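Local coordinates for protein nudix Hydrolase, RenU (Mycolicibacterium smegmatis, PDB 6UUF) that is a Nudix hydrolase that uses magnesium as cofactor and probably cleaves nucleoside diphosphate-linked substrates such as NADH, at residues A[25-30]-A[109-114]. The protein carries 3 engineered substitutions. Numbering follows the deposited sequence.
Sequences GLLLRA and TVIADA
Arg-29 and Asp-113 both set CG beside the backbone N (chi1 -51° and -62°), and their side chains run side by side on one face of the sheet. The arginine chain bends at chi3, and its guanidinium meets the carboxylate side-on, the two planes 30° apart. In this salt bridge Asp-113 OD1 accepts from both Arg-29 NE and Arg-29 NH2, each at 2.8 Å; the NH2 bond to OD2 is weak. Ile-111 CG2 covers one guanidinium face near its rim, 3.9 Å from Arg-29 NE. Arg-89 pairs with Asp-113 OD2, and the Ile-160 carbonyl accepts from Arg-29 NH1. A methionine in place of Arg-29 would probably leave OD1 of the buried Asp-113 without its two donors and the Ile-160 carbonyl without its NH1 donor. The two residues sit on the parallel pairing of strands 23-31 and 104-113 in the mixed sheet of the Nudix fold, sandwiched between helices 67-79 and 144-158. Five backbone bonds alternate across it, from Val-110 N to Gly-25 O (2.8 Å) through Ala-114 N to Arg-29 O (2.9 Å). On the face toward helix 67-79, Leu-26 CD1 touches Val-110 CG1 (3.8 Å), while Ala-112 CB meets both Leu-26 CD1 and Leu-28 CD1. Toward helix 144-158, Leu-27 CB packs on Thr-109 CG2 at 3.8 Å.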
# COMPACT_ATOMS: atom_id res chain seq x y z
N GLY A 25 -0.14 0.05 3.82
CA GLY A 25 -0.03 -0.59 2.51
C GLY A 25 1.39 -0.66 2.01
O GLY A 25 2.20 0.23 2.34
N LEU A 26 1.68 -1.69 1.20
CA LEU A 26 2.99 -1.87 0.62
C LEU A 26 3.10 -1.28 -0.76
O LEU A 26 2.40 -1.71 -1.66
CB LEU A 26 3.31 -3.34 0.55
CG LEU A 26 4.80 -3.64 0.46
CD1 LEU A 26 5.60 -3.15 1.66
CD2 LEU A 26 4.92 -5.15 0.30
N LEU A 27 4.01 -0.32 -0.93
CA LEU A 27 4.44 0.16 -2.24
C LEU A 27 5.72 -0.54 -2.59
O LEU A 27 6.82 -0.11 -2.20
CB LEU A 27 4.65 1.68 -2.20
CG LEU A 27 5.15 2.39 -3.44
CD1 LEU A 27 4.27 1.99 -4.60
CD2 LEU A 27 5.05 3.91 -3.26
N LEU A 28 5.59 -1.67 -3.27
CA LEU A 28 6.71 -2.51 -3.62
C LEU A 28 7.24 -2.13 -5.02
O LEU A 28 6.48 -2.17 -5.98
CB LEU A 28 6.29 -3.97 -3.64
CG LEU A 28 7.42 -4.96 -3.97
CD1 LEU A 28 8.63 -4.85 -3.02
CD2 LEU A 28 6.82 -6.35 -3.89
N ARG A 29 8.53 -1.81 -5.11
CA ARG A 29 9.19 -1.39 -6.35
C ARG A 29 10.05 -2.48 -6.90
O ARG A 29 10.66 -3.23 -6.13
CB ARG A 29 10.04 -0.15 -6.14
CG ARG A 29 9.29 0.99 -5.44
CD ARG A 29 10.21 2.19 -5.23
NE ARG A 29 11.39 1.89 -4.40
CZ ARG A 29 12.39 2.75 -4.19
NH1 ARG A 29 12.39 3.97 -4.75
NH2 ARG A 29 13.40 2.38 -3.43
N ALA A 30 10.07 -2.59 -8.23
CA ALA A 30 11.00 -3.51 -8.92
C ALA A 30 11.57 -2.94 -10.21
O ALA A 30 10.88 -2.24 -10.93
CB ALA A 30 10.38 -4.88 -9.18
N THR A 109 2.08 4.27 4.19
CA THR A 109 2.65 3.62 3.01
C THR A 109 4.05 3.15 3.35
O THR A 109 4.90 3.93 3.83
CB THR A 109 2.67 4.57 1.78
OG1 THR A 109 1.33 4.91 1.43
CG2 THR A 109 3.32 3.89 0.60
N VAL A 110 4.29 1.87 3.10
CA VAL A 110 5.55 1.27 3.39
C VAL A 110 6.17 1.00 2.02
O VAL A 110 5.67 0.15 1.25
CB VAL A 110 5.32 -0.01 4.22
CG1 VAL A 110 6.61 -0.77 4.51
CG2 VAL A 110 4.66 0.34 5.56
N ILE A 111 7.25 1.72 1.73
CA ILE A 111 8.00 1.56 0.48
C ILE A 111 8.98 0.39 0.60
O ILE A 111 9.75 0.32 1.55
CB ILE A 111 8.78 2.87 0.17
CG1 ILE A 111 7.79 4.06 0.14
CG2 ILE A 111 9.58 2.71 -1.10
CD1 ILE A 111 8.38 5.41 -0.23
N ALA A 112 8.98 -0.51 -0.35
CA ALA A 112 9.91 -1.63 -0.32
C ALA A 112 10.38 -1.93 -1.72
O ALA A 112 9.72 -1.52 -2.69
CB ALA A 112 9.27 -2.86 0.30
N ASP A 113 11.53 -2.62 -1.81
CA ASP A 113 12.14 -3.06 -3.07
C ASP A 113 12.24 -4.60 -3.21
O ASP A 113 12.48 -5.33 -2.26
CB ASP A 113 13.54 -2.55 -3.16
CG ASP A 113 13.63 -1.04 -3.15
OD1 ASP A 113 12.63 -0.32 -3.31
OD2 ASP A 113 14.76 -0.55 -2.97
N ALA A 114 12.03 -5.08 -4.43
CA ALA A 114 12.39 -6.44 -4.81
C ALA A 114 13.45 -6.37 -5.92
O ALA A 114 13.60 -5.34 -6.63
CB ALA A 114 11.17 -7.15 -5.34